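Local coordinates for translocator protein BipD (Burkholderia pseudomallei, PDB 3NFT) that is required for invasion of epithelial cells and survival within host cells, and probably regulates secretion of the effectors BipB and BipC and their insertion into the target membrane, at residues Leu57-Arg62 with Ser159-Tyr164; Ala73-Phe78 with Ser153-Met158; Met173-Gly178 with Asp238-Asp243; Ala182-Val187 with Lys230-Leu235. One frame throughout, in Å; residues are numbered along the deposited sequence. Where two conformers were deposited one is given.

Interaction 1 of 4, residues Leu57-Arg62 with Ser159-Tyr164; sequences LRLPDR and SKLQDY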
loop_
_atom_site.group_PDB
_atom_site.type_symbol
_atom_site.label_atom_id
_atom_site.label_comp_id
_atom_site.label_asym_id
_atom_site.label_seq_id
_atom_site.Cartn_x
_atom_site.Cartn_y
_atom_site.Cartn_z
ATOM N N LEU A 57 31.099 -27.468 -18.511
ATOM C CA LEU A 57 31.106 -27.936 -19.880
ATOM C C LEU A 57 32.413 -27.523 -20.576
ATOM O O LEU A 57 32.880 -26.395 -20.393
ATOM C CB LEU A 57 29.856 -27.426 -20.603
ATOM C CG LEU A 57 29.544 -28.083 -21.934
ATOM C CD1 LEU A 57 28.080 -28.225 -22.118
ATOM C CD2 LEU A 57 30.188 -27.230 -23.035
ATOM N N ARG A 58 33.007 -28.451 -21.319
ATOM C CA ARG A 58 34.221 -28.206 -22.068
ATOM C C ARG A 58 34.213 -28.924 -23.367
ATOM O O ARG A 58 33.814 -30.085 -23.432
ATOM C CB ARG A 58 35.415 -28.729 -21.289
ATOM C CG ARG A 58 35.683 -27.907 -20.148
ATOM C CD ARG A 58 36.989 -28.221 -19.659
ATOM N NE ARG A 58 37.347 -27.342 -18.584
ATOM C CZ ARG A 58 38.520 -27.445 -17.968
ATOM N NH1 ARG A 58 39.407 -28.333 -18.408
ATOM N NH2 ARG A 58 38.817 -26.612 -16.995
ATOM N N LEU A 59 34.665 -28.227 -24.411
ATOM C CA LEU A 59 34.816 -28.857 -25.702
ATOM C C LEU A 59 36.049 -29.758 -25.728
ATOM O O LEU A 59 36.949 -29.611 -24.901
ATOM C CB LEU A 59 34.911 -27.792 -26.818
ATOM C CG LEU A 59 33.680 -26.894 -26.988
ATOM C CD1 LEU A 59 33.738 -26.097 -28.297
ATOM C CD2 LEU A 59 32.354 -27.582 -26.912
ATOM N N PRO A 60 36.112 -30.693 -26.693
ATOM C CA PRO A 60 37.324 -31.471 -26.877
ATOM C C PRO A 60 38.544 -30.578 -27.135
ATOM O O PRO A 60 38.394 -29.415 -27.496
ATOM C CB PRO A 60 37.003 -32.344 -28.101
ATOM C CG PRO A 60 35.539 -32.260 -28.303
ATOM C CD PRO A 60 35.084 -31.010 -27.698
ATOM N N ASP A 61 39.737 -31.098 -26.897
ATOM C CA ASP A 61 40.937 -30.350 -27.134
ATOM C C ASP A 61 42.065 -31.329 -27.413
ATOM O O ASP A 61 41.866 -32.550 -27.378
ATOM C CB ASP A 61 41.230 -29.448 -25.918
ATOM C CG ASP A 61 41.977 -28.159 -26.284
ATOM O OD1 ASP A 61 42.575 -28.069 -27.386
ATOM O OD2 ASP A 61 41.973 -27.228 -25.443
ATOM N N ARG A 62 43.226 -30.780 -27.745
ATOM C CA ARG A 62 44.446 -31.533 -27.896
ATOM C C ARG A 62 45.458 -30.809 -27.017
ATOM O O ARG A 62 45.816 -29.665 -27.288
ATOM C CB ARG A 62 44.883 -31.530 -29.360
ATOM C CG ARG A 62 46.103 -32.359 -29.666
ATOM C CD ARG A 62 45.713 -33.737 -30.117
ATOM N NE ARG A 62 45.320 -33.799 -31.529
ATOM C CZ ARG A 62 45.084 -34.944 -32.165
ATOM N NH1 ARG A 62 45.201 -36.100 -31.521
ATOM N NH2 ARG A 62 44.740 -34.947 -33.444
ATOM N N SER A 159 26.712 -29.484 -25.600
ATOM C CA SER A 159 27.002 -30.897 -25.372
ATOM C C SER A 159 26.872 -31.661 -26.709
ATOM O O SER A 159 27.778 -32.377 -27.110
ATOM C CB SER A 159 26.050 -31.461 -24.338
ATOM O OG SER A 159 26.187 -30.801 -23.096
ATOM N N LYS A 160 25.737 -31.498 -27.385
ATOM C CA LYS A 160 25.471 -32.168 -28.652
ATOM C C LYS A 160 26.515 -31.865 -29.711
ATOM O O LYS A 160 26.914 -32.753 -30.474
ATOM C CB LYS A 160 24.094 -31.769 -29.181
ATOM C CG LYS A 160 22.946 -32.367 -28.448
ATOM C CD LYS A 160 21.614 -31.925 -29.046
ATOM C CE LYS A 160 20.511 -32.910 -28.758
ATOM N NZ LYS A 160 20.277 -33.110 -27.304
ATOM N N LEU A 161 27.003 -30.624 -29.742
ATOM C CA LEU A 161 27.914 -30.214 -30.811
ATOM C C LEU A 161 29.246 -30.915 -30.749
ATOM O O LEU A 161 29.950 -31.011 -31.727
ATOM C CB LEU A 161 28.092 -28.696 -30.858
ATOM C CG LEU A 161 28.842 -27.980 -29.728
ATOM C CD1 LEU A 161 30.349 -28.106 -29.939
ATOM C CD2 LEU A 161 28.438 -26.479 -29.664
ATOM N N GLN A 162 29.572 -31.464 -29.570
ATOM C CA GLN A 162 30.841 -32.161 -29.376
ATOM C C GLN A 162 30.928 -33.428 -30.233
ATOM O O GLN A 162 32.027 -33.919 -30.490
ATOM C CB GLN A 162 31.043 -32.466 -27.886
ATOM C CG GLN A 162 31.147 -31.200 -27.087
ATOM C CD GLN A 162 31.458 -31.460 -25.619
ATOM O OE1 GLN A 162 32.158 -32.414 -25.289
ATOM N NE2 GLN A 162 30.916 -30.622 -24.751
ATOM N N ASP A 163 29.781 -33.935 -30.677
ATOM C CA ASP A 163 29.783 -35.100 -31.557
ATOM C C ASP A 163 30.406 -34.758 -32.903
ATOM O O ASP A 163 30.762 -35.655 -33.682
ATOM C CB ASP A 163 28.374 -35.593 -31.833
ATOM C CG ASP A 163 27.743 -36.347 -30.683
ATOM O OD1 ASP A 163 26.544 -36.662 -30.785
ATOM O OD2 ASP A 163 28.426 -36.664 -29.707
ATOM N N TYR A 164 30.485 -33.462 -33.194
ATOM C CA TYR A 164 30.975 -32.992 -34.488
ATOM C C TYR A 164 32.399 -32.453 -34.447
ATOM O O TYR A 164 32.878 -31.835 -35.410
ATOM C CB TYR A 164 29.984 -31.972 -35.050
ATOM C CG TYR A 164 28.662 -32.573 -35.387
ATOM C CD1 TYR A 164 27.516 -32.210 -34.700
ATOM C CD2 TYR A 164 28.550 -33.518 -36.401
ATOM C CE1 TYR A 164 26.276 -32.784 -35.005
ATOM C CE2 TYR A 164 27.312 -34.098 -36.713
ATOM C CZ TYR A 164 26.192 -33.731 -36.014
ATOM O OH TYR A 164 24.964 -34.286 -36.336
#
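L57 and L59 of an extended chain run past the C-terminal part of helix 121-160 and the 3-10 turn 161-163, the CA atoms of L59 and Q162 being 6.3 Å apart. No hydrogen bond links the two segments, and Q162 has more of its surface covered by the other segment than any other residue here. Its chain is extended beyond CG, and L59 CD2 packs against that CG at 3.8 Å. P60 CD meets the same carbon, ring and side chain crossing at a slant. The amide end passes L57, the two side chains sliding by each other in opposite directions. Although Q162 NE2 lies 3.2 Å from R58 O, the angle is poor; the amide nitrogen instead donates to M158 O and R71 O, bonds that probably set its rotation. The long helix belongs to a predicted coiled coil of the type III secretion tip-protein family, and 57-60 is the connection from helix 41-56 to the hairpin of strands 61-63 and 66-68. L57 CG stands anti to the backbone N (chi1 -166°), and CD1 comes to 3.3 Å from S159 OG. That hydroxyl is hydrogen-bonded to A155 O and A73 N; its contact with the L57 methyl is packing. L59 and L161 cross at about a right angle, CD2 to CD1 at 3.7 Å, while L59 also touches Y247 and W250 of helix 244-295.

Interaction 2 of 4, residues Ala73-Phe78 with Ser153-Met158; sequences ANLTVF and SVADVM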
loop_
_atom_site.group_PDB
_atom_site.type_symbol
_atom_site.label_atom_id
_atom_site.label_comp_id
_atom_site.label_asym_id
_atom_site.label_seq_id
_atom_site.Cartn_x
_atom_site.Cartn_y
_atom_site.Cartn_z
ATOM N N ALA A 73 27.106 -31.672 -20.424
ATOM C CA ALA A 73 26.308 -31.254 -19.305
ATOM C C ALA A 73 25.241 -32.275 -18.933
ATOM O O ALA A 73 24.511 -32.762 -19.796
ATOM C CB ALA A 73 25.624 -29.877 -19.640
ATOM N N ASN A 74 25.072 -32.522 -17.636
ATOM C CA ASN A 74 23.937 -33.246 -17.076
ATOM C C ASN A 74 22.804 -32.245 -17.008
ATOM O O ASN A 74 22.734 -31.396 -16.124
ATOM C CB ASN A 74 24.282 -33.821 -15.679
ATOM C CG ASN A 74 23.120 -34.489 -15.008
ATOM O OD1 ASN A 74 22.015 -34.532 -15.554
ATOM N ND2 ASN A 74 23.353 -35.029 -13.775
ATOM N N LEU A 75 21.915 -32.309 -17.991
ATOM C CA LEU A 75 20.891 -31.265 -18.100
ATOM C C LEU A 75 19.834 -31.339 -16.987
ATOM O O LEU A 75 19.081 -30.385 -16.771
ATOM C CB LEU A 75 20.215 -31.315 -19.477
ATOM C CG LEU A 75 21.132 -31.173 -20.670
ATOM C CD1 LEU A 75 20.341 -31.466 -21.972
ATOM C CD2 LEU A 75 21.752 -29.769 -20.704
ATOM N N THR A 76 19.750 -32.479 -16.308
ATOM C CA THR A 76 18.771 -32.609 -15.238
ATOM C C THR A 76 19.023 -31.612 -14.096
ATOM O O THR A 76 18.095 -31.321 -13.334
ATOM C CB THR A 76 18.711 -34.022 -14.645
ATOM O OG1 THR A 76 19.870 -34.292 -13.827
ATOM C CG2 THR A 76 18.592 -35.077 -15.782
ATOM N N VAL A 77 20.261 -31.145 -13.932
ATOM C CA VAL A 77 20.522 -30.133 -12.925
ATOM C C VAL A 77 19.721 -28.859 -13.198
ATOM O O VAL A 77 19.259 -28.152 -12.303
ATOM C CB VAL A 77 22.050 -29.848 -12.875
ATOM C CG1 VAL A 77 22.403 -28.857 -11.779
ATOM C CG2 VAL A 77 22.846 -31.180 -12.718
ATOM N N PHE A 78 19.570 -28.537 -14.468
ATOM C CA PHE A 78 18.778 -27.401 -14.837
ATOM C C PHE A 78 17.292 -27.619 -14.585
ATOM O O PHE A 78 16.591 -26.697 -14.172
ATOM C CB PHE A 78 19.002 -27.060 -16.327
ATOM C CG PHE A 78 20.425 -26.721 -16.694
ATOM C CD1 PHE A 78 21.373 -27.744 -16.876
ATOM C CD2 PHE A 78 20.876 -25.395 -16.799
ATOM C CE1 PHE A 78 22.684 -27.478 -17.169
ATOM C CE2 PHE A 78 22.200 -25.127 -17.122
ATOM C CZ PHE A 78 23.113 -26.165 -17.305
ATOM N N SER A 153 19.155 -24.949 -22.661
ATOM C CA SER A 153 19.195 -25.263 -24.083
ATOM C C SER A 153 20.582 -24.967 -24.667
ATOM O O SER A 153 21.041 -25.651 -25.578
ATOM C CB SER A 153 18.100 -24.498 -24.843
ATOM O OG SER A 153 18.380 -23.115 -24.922
ATOM N N VAL A 154 21.277 -23.967 -24.109
ATOM C CA VAL A 154 22.654 -23.658 -24.508
ATOM C C VAL A 154 23.588 -24.775 -24.022
ATOM O O VAL A 154 24.406 -25.276 -24.753
ATOM C CB VAL A 154 23.092 -22.275 -24.021
ATOM C CG1 VAL A 154 24.563 -22.017 -24.338
ATOM C CG2 VAL A 154 22.214 -21.154 -24.619
ATOM N N ALA A 155 23.393 -25.224 -22.787
ATOM C CA ALA A 155 24.154 -26.388 -22.316
ATOM C C ALA A 155 23.943 -27.628 -23.158
ATOM O O ALA A 155 24.878 -28.381 -23.423
ATOM C CB ALA A 155 23.846 -26.651 -20.837
ATOM N N ASP A 156 22.702 -27.827 -23.609
ATOM C CA ASP A 156 22.320 -28.968 -24.415
ATOM C C ASP A 156 23.057 -28.887 -25.765
ATOM O O ASP A 156 23.716 -29.826 -26.187
ATOM C CB ASP A 156 20.801 -28.929 -24.613
ATOM C CG ASP A 156 20.217 -30.204 -25.193
ATOM O OD1 ASP A 156 20.927 -31.169 -25.522
ATOM O OD2 ASP A 156 18.963 -30.217 -25.328
ATOM N N VAL A 157 22.965 -27.732 -26.456
ATOM C CA VAL A 157 23.642 -27.606 -27.738
ATOM C C VAL A 157 25.167 -27.703 -27.621
ATOM O O VAL A 157 25.815 -28.295 -28.492
ATOM C CB VAL A 157 23.173 -26.385 -28.534
ATOM C CG1 VAL A 157 23.849 -25.122 -28.061
ATOM C CG2 VAL A 157 23.425 -26.621 -30.031
ATOM N N MET A 158 25.740 -27.172 -26.538
ATOM C CA MET A 158 27.182 -27.226 -26.359
ATOM C C MET A 158 27.650 -28.633 -26.024
ATOM O O MET A 158 28.849 -28.921 -26.114
ATOM C CB MET A 158 27.668 -26.209 -25.319
ATOM C CG MET A 158 27.380 -24.784 -25.719
ATOM S SD MET A 158 28.110 -23.601 -24.556
ATOM C CE MET A 158 27.365 -24.072 -22.997
#
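L75, in the turn leading into helix 76-103, reaches onto the flank of helix 121-160, and its branches part over A155 and D156. CB leads to CG, which stands anti to the carbonyl carbon (chi1 -58°), and from there the two methyls take different partners. CD2 rests 3.8 Å from A155 CB and also close to the backbone N of D156. CD1 lies against the carboxylate group, 3.5 Å from D156 CG and at similar range from both oxygens, the two side chains crossing at about a right angle. A155 CB is the shared centre of the contact: besides CD2 it receives F78 CZ at 3.6 Å, obliquely to the ring, and A73 CB at 3.9 Å. Three side chains thus converge on one small methyl, consistent with the close approach, the CA atoms of A73 and A155 being 6.1 Å apart. In the turn before the helix N74 OD1 accepts a capping bond from T76 N at 3.1 Å. T76 OG1 is a second donor to that oxygen at 2.8 Å, from the same face of the amide plane. F78 continues into the helical bundle, meeting the F151 ring and A50 of helix 41-56. No hydrogen bond crosses between the segments, and the join rests on van der Waals packing round A155 CB; the charge of the D156 carboxylate beside L75 CD1 is met by K160 instead of across the contact.

Interaction 3 of 4, residues Met173-Gly178 with Asp238-Asp243; sequences MKIDGG and DGTVWD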
loop_
_atom_site.group_PDB
_atom_site.type_symbol
_atom_site.label_atom_id
_atom_site.label_comp_id
_atom_site.label_asym_id
_atom_site.label_seq_id
_atom_site.Cartn_x
_atom_site.Cartn_y
_atom_site.Cartn_z
ATOM N N MET A 173 42.488 -31.394 -35.755
ATOM C CA MET A 173 41.115 -31.539 -35.293
ATOM C C MET A 173 40.206 -31.382 -36.505
ATOM O O MET A 173 40.474 -30.571 -37.393
ATOM C CB MET A 173 40.758 -30.454 -34.285
ATOM C CG MET A 173 41.620 -30.435 -33.049
ATOM S SD MET A 173 41.329 -31.870 -31.999
ATOM C CE MET A 173 39.894 -31.429 -31.057
ATOM N N LYS A 174 39.154 -32.170 -36.561
ATOM C CA LYS A 174 38.124 -32.023 -37.570
ATOM C C LYS A 174 36.894 -31.458 -36.905
ATOM O O LYS A 174 36.449 -31.940 -35.848
ATOM C CB LYS A 174 37.812 -33.351 -38.251
ATOM C CG LYS A 174 36.704 -33.301 -39.280
ATOM C CD LYS A 174 36.397 -34.689 -39.838
ATOM C CE LYS A 174 35.227 -34.684 -40.807
ATOM N NZ LYS A 174 35.050 -36.022 -41.472
ATOM N N ILE A 175 36.304 -30.439 -37.529
ATOM C CA ILE A 175 35.104 -29.826 -37.035
ATOM C C ILE A 175 34.057 -29.728 -38.131
ATOM O O ILE A 175 34.276 -29.092 -39.184
ATOM C CB ILE A 175 35.394 -28.439 -36.352
ATOM C CG1 ILE A 175 34.127 -27.798 -35.819
ATOM C CG2 ILE A 175 36.156 -27.515 -37.255
ATOM C CD1 ILE A 175 34.397 -26.773 -34.703
ATOM N N ASP A 176 32.926 -30.399 -37.911
ATOM C CA ASP A 176 31.821 -30.329 -38.849
ATOM C C ASP A 176 30.972 -29.140 -38.468
ATOM O O ASP A 176 29.919 -29.252 -37.843
ATOM C CB ASP A 176 31.016 -31.624 -38.908
ATOM C CG ASP A 176 31.604 -32.653 -39.848
ATOM O OD1 ASP A 176 31.270 -33.851 -39.654
ATOM O OD2 ASP A 176 32.361 -32.296 -40.808
ATOM N N GLY A 177 31.462 -27.965 -38.871
ATOM C CA GLY A 177 30.889 -26.738 -38.396
ATOM C C GLY A 177 29.525 -26.377 -38.932
ATOM O O GLY A 177 28.769 -25.662 -38.280
ATOM N N GLY A 178 29.217 -26.830 -40.150
ATOM C CA GLY A 178 27.857 -26.631 -40.673
ATOM C C GLY A 178 26.783 -27.325 -39.853
ATOM O O GLY A 178 25.732 -26.752 -39.575
ATOM N N ASP A 238 31.318 -27.657 -42.684
ATOM C CA ASP A 238 31.603 -29.089 -42.530
ATOM C C ASP A 238 32.941 -29.502 -43.152
ATOM O O ASP A 238 33.434 -28.902 -44.125
ATOM C CB ASP A 238 30.477 -29.959 -43.076
ATOM C CG ASP A 238 29.232 -29.916 -42.246
ATOM O OD1 ASP A 238 28.147 -30.329 -42.764
ATOM O OD2 ASP A 238 29.312 -29.512 -41.063
ATOM N N GLY A 239 33.559 -30.525 -42.551
ATOM C CA GLY A 239 34.778 -31.077 -43.048
ATOM C C GLY A 239 36.050 -30.308 -42.780
ATOM O O GLY A 239 37.117 -30.640 -43.331
ATOM N N THR A 240 35.959 -29.280 -41.954
ATOM C CA THR A 240 37.105 -28.422 -41.686
ATOM C C THR A 240 38.143 -29.149 -40.869
ATOM O O THR A 240 37.821 -29.772 -39.854
ATOM C CB THR A 240 36.677 -27.145 -40.967
ATOM O OG1 THR A 240 35.899 -26.355 -41.885
ATOM C CG2 THR A 240 37.895 -26.327 -40.482
ATOM N N VAL A 241 39.372 -29.100 -41.337
ATOM C CA VAL A 241 40.498 -29.687 -40.641
ATOM C C VAL A 241 41.432 -28.570 -40.206
ATOM O O VAL A 241 41.960 -27.805 -41.030
ATOM C CB VAL A 241 41.227 -30.738 -41.485
ATOM C CG1 VAL A 241 42.458 -31.242 -40.728
ATOM C CG2 VAL A 241 40.296 -31.895 -41.809
ATOM N N TRP A 242 41.605 -28.446 -38.896
ATOM C CA TRP A 242 42.448 -27.400 -38.313
ATOM C C TRP A 242 43.603 -28.003 -37.519
ATOM O O TRP A 242 43.434 -28.995 -36.796
ATOM C CB TRP A 242 41.647 -26.523 -37.360
ATOM C CG TRP A 242 40.838 -25.420 -37.957
ATOM C CD1 TRP A 242 41.061 -24.788 -39.149
ATOM C CD2 TRP A 242 39.730 -24.747 -37.347
ATOM N NE1 TRP A 242 40.126 -23.786 -39.326
ATOM C CE2 TRP A 242 39.305 -23.741 -38.228
ATOM C CE3 TRP A 242 39.027 -24.922 -36.151
ATOM C CZ2 TRP A 242 38.203 -22.919 -37.949
ATOM C CZ3 TRP A 242 37.948 -24.105 -35.884
ATOM C CH2 TRP A 242 37.562 -23.099 -36.769
ATOM N N ASP A 243 44.754 -27.354 -37.600
ATOM C CA ASP A 243 45.830 -27.625 -36.670
ATOM C C ASP A 243 45.354 -27.258 -35.273
ATOM O O ASP A 243 44.410 -26.462 -35.087
ATOM C CB ASP A 243 47.082 -26.830 -37.033
ATOM C CG ASP A 243 46.827 -25.337 -37.088
ATOM O OD1 ASP A 243 46.090 -24.881 -38.010
ATOM O OD2 ASP A 243 47.341 -24.617 -36.215
#
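The indole of W242 carries I175 CG2 and T240 CG2 on one and the same face, each set toward the rim, at 3.9 Å and 3.5 Å above the ring plane. I175 and T240 lie side by side and point the same way, so the two methyls form a joint platform beneath the ring. I175 CG1 is anti to the backbone N (chi1 -179°); CG2, between the backbone N and the carbonyl carbon, is the branch that meets T240 CB and the indole. Behind these side chains the strands pair antiparallel: M173 with W242 and I175 with T240 are hydrogen-bonded pairs, K174 with V241 the non-hydrogen-bonded pair between them. M173 and W242 exchange two nearly straight bonds, M173 N to W242 O at 2.8 Å with an angle of 169° and the reverse bond much the same. The T240 N bond to I175 O is longer and more bent (3.2 Å, 135°), its donor lying above the carbonyl plane, where the pairing gives way to the turn. There D176, the centre of an inverse gamma turn, takes over with its side chain: OD2 accepts from G239 N at 2.8 Å. D238 OD2 accepts from K179 N. The N-terminal end of helix 177-189 would probably favour the D238 charge and so offset its repulsion with the nearby D176 carboxylate. Strand 172-175 is the middle of a three-stranded antiparallel sheet, with 165-168 on its other side, and the W242 and I175 face packs on W250 of helix 244-295.

Interaction 4 of 4, residues Ala182-Val187 with Lys230-Leu235; sequences ALIQQV and KMRDSL
I184 lays its branches over the C-terminal part of helix 226-233, with CG2 against R232 CB at 3.9 Å and CD1 directed at L235. The leucine answers tip to tip, its CD1 3.8 Å from I184 CD1, and M231 borders the same methyl through its CB at 4.3 Å. I184 CG1 is anti to the carbonyl carbon (chi1 -63°), whereas CG2 is anti to the backbone N; the CG2 branch crosses R232 at a slant, while CD1 goes to L235. Next to this apolar patch lies the one hydrogen bond between the segments: R232 NH1 gives to Q185 OE1 at 2.6 Å, arriving in the amide plane on a lone pair. The amide and guanidinium planes are 24° apart and OE1 sits tilted out of the guanidinium plane, and the bond is bent (138°). A water accepts from Q185 NE2 and, weakly, from R232 NH1, while D189 holds the same amide nitrogen. The other side of the guanidinium grips D233, both NE and NH2 pointing to OD2, with the salt bridge at 3.0 Å from NH2. Helix 177-189 thereby packs beside helix 226-233, and M231 carries the packing on to F254 and Q257 of helix 244-295. S234 OG, bonded to M231 O, also pairs with W250 of that last helix. With D233 and Q185 holding it on separate edges, the R232 guanidinium is probably restricted in its rotation, and the adjacent carboxylate probably offsets its charge; the polar rim thus borders an otherwise hydrophobic join.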
loop_
_atom_site.group_PDB
_atom_site.type_symbol
_atom_site.label_atom_id
_atom_site.label_comp_id
_atom_site.label_asym_id
_atom_site.label_seq_id
_atom_site.Cartn_x
_atom_site.Cartn_y
_atom_site.Cartn_z
ATOM N N ALA A 182 23.691 -25.488 -37.560
ATOM C CA ALA A 182 22.296 -25.878 -37.587
ATOM C C ALA A 182 21.758 -26.142 -36.168
ATOM O O ALA A 182 20.610 -25.783 -35.839
ATOM C CB ALA A 182 22.076 -27.119 -38.515
ATOM N N LEU A 183 22.568 -26.804 -35.344
ATOM C CA LEU A 183 22.187 -27.033 -33.947
ATOM C C LEU A 183 21.973 -25.712 -33.207
ATOM O O LEU A 183 20.989 -25.540 -32.493
ATOM C CB LEU A 183 23.244 -27.896 -33.232
ATOM C CG LEU A 183 23.349 -29.354 -33.625
ATOM C CD1 LEU A 183 24.602 -29.983 -32.981
ATOM C CD2 LEU A 183 22.114 -30.111 -33.169
ATOM N N ILE A 184 22.903 -24.775 -33.376
ATOM C CA ILE A 184 22.795 -23.479 -32.736
ATOM C C ILE A 184 21.583 -22.715 -33.239
ATOM O O ILE A 184 20.877 -22.080 -32.471
ATOM C CB ILE A 184 24.096 -22.664 -32.835
ATOM C CG1 ILE A 184 25.234 -23.399 -32.085
ATOM C CG2 ILE A 184 23.913 -21.246 -32.255
ATOM C CD1 ILE A 184 26.597 -22.875 -32.302
ATOM N N GLN A 185 21.345 -22.737 -34.547
ATOM C CA GLN A 185 20.202 -22.044 -35.066
ATOM C C GLN A 185 18.895 -22.590 -34.508
ATOM O O GLN A 185 17.938 -21.835 -34.267
ATOM C CB GLN A 185 20.235 -22.114 -36.597
ATOM C CG GLN A 185 19.204 -21.185 -37.256
ATOM C CD GLN A 185 19.501 -19.717 -37.011
ATOM O OE1 GLN A 185 20.620 -19.250 -37.263
ATOM N NE2 GLN A 185 18.504 -18.977 -36.490
ATOM N N GLN A 186 18.848 -23.899 -34.266
ATOM C CA GLN A 186 17.675 -24.540 -33.644
ATOM C C GLN A 186 17.382 -23.943 -32.262
ATOM O O GLN A 186 16.249 -23.695 -31.893
ATOM C CB GLN A 186 17.918 -26.028 -33.590
ATOM C CG GLN A 186 16.790 -26.901 -33.222
ATOM C CD GLN A 186 17.100 -28.378 -33.512
ATOM O OE1 GLN A 186 18.123 -28.932 -33.065
ATOM N NE2 GLN A 186 16.209 -29.021 -34.272
ATOM N N VAL A 187 18.430 -23.673 -31.500
ATOM C CA VAL A 187 18.254 -22.982 -30.242
ATOM C C VAL A 187 17.731 -21.560 -30.433
ATOM O O VAL A 187 16.821 -21.131 -29.768
ATOM C CB VAL A 187 19.571 -22.982 -29.430
ATOM C CG1 VAL A 187 19.406 -22.153 -28.139
ATOM C CG2 VAL A 187 19.989 -24.439 -29.158
ATOM N N LYS A 230 26.892 -14.928 -32.345
ATOM C CA LYS A 230 28.352 -14.825 -32.399
ATOM C C LYS A 230 28.969 -16.222 -32.395
ATOM O O LYS A 230 29.900 -16.498 -33.137
ATOM C CB LYS A 230 28.922 -13.930 -31.282
ATOM C CG LYS A 230 28.700 -12.455 -31.543
ATOM C CD LYS A 230 29.091 -11.585 -30.398
ATOM C CE LYS A 230 28.686 -10.124 -30.651
ATOM N NZ LYS A 230 29.027 -9.655 -32.019
ATOM N N MET A 231 28.424 -17.121 -31.566
ATOM C CA MET A 231 28.874 -18.520 -31.562
ATOM C C MET A 231 28.644 -19.183 -32.928
ATOM O O MET A 231 29.539 -19.782 -33.505
ATOM C CB MET A 231 28.129 -19.291 -30.475
ATOM C CG MET A 231 28.565 -19.007 -29.063
ATOM S SD MET A 231 27.437 -19.883 -27.950
ATOM C CE MET A 231 28.481 -20.267 -26.588
ATOM N N ARG A 232 27.437 -19.022 -33.446
ATOM C CA ARG A 232 27.111 -19.563 -34.774
ATOM C C ARG A 232 28.058 -19.037 -35.860
ATOM O O ARG A 232 28.600 -19.804 -36.682
ATOM C CB ARG A 232 25.662 -19.231 -35.154
ATOM C CG ARG A 232 25.134 -19.976 -36.357
ATOM C CD ARG A 232 23.855 -19.305 -36.887
ATOM N NE ARG A 232 24.158 -17.924 -37.269
ATOM C CZ ARG A 232 23.296 -16.906 -37.285
ATOM N NH1 ARG A 232 22.024 -17.071 -36.931
ATOM N NH2 ARG A 232 23.735 -15.695 -37.617
ATOM N N ASP A 233 28.250 -17.722 -35.881
ATOM C CA ASP A 233 29.075 -17.095 -36.923
ATOM C C ASP A 233 30.570 -17.377 -36.798
ATOM O O ASP A 233 31.326 -17.148 -37.752
ATOM C CB ASP A 233 28.878 -15.586 -36.925
ATOM C CG ASP A 233 27.506 -15.171 -37.363
ATOM O OD1 ASP A 233 27.203 -13.979 -37.131
ATOM O OD2 ASP A 233 26.723 -15.993 -37.924
ATOM N N SER A 234 31.004 -17.919 -35.658
ATOM C CA SER A 234 32.406 -18.277 -35.474
ATOM C C SER A 234 32.807 -19.560 -36.198
ATOM O O SER A 234 33.993 -19.843 -36.341
ATOM C CB SER A 234 32.752 -18.419 -33.982
ATOM O OG SER A 234 32.196 -19.612 -33.429
ATOM N N LEU A 235 31.821 -20.366 -36.579
ATOM C CA LEU A 235 32.074 -21.735 -37.017
ATOM C C LEU A 235 32.509 -21.804 -38.475
ATOM O O LEU A 235 32.003 -21.049 -39.329
ATOM C CB LEU A 235 30.837 -22.580 -36.842
ATOM C CG LEU A 235 30.562 -22.922 -35.379
ATOM C CD1 LEU A 235 29.094 -23.189 -35.178
ATOM C CD2 LEU A 235 31.497 -24.106 -34.945
HETATM O O HOH W 1 19.024 -15.742 -36.246
#

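Overall arrangement
All four contacts lie on the same side of the chain's centre, toward one end of the elongated helical bundle. Interactions 1 and 2 share helix 121-160, their centres 13 Å apart, and interaction 2 is nested within the loop that interaction 1 closes. Interaction 4 is likewise nested in interaction 3, with centres 15 Å apart; I175 CD1 meets L235 CD2 at 3.9 Å. The two pairs are joined in three ways: Y164 O to D176 N (2.9 Å, interactions 1 and 3), V157 CG2 to L183 CB (3.5 Å, 2 and 4) and Y164 CE1 to L183 CD1 (3.8 Å, 1 and 4). Interactions 2 and 3 do not touch, their nearest atoms being about 10 Å apart.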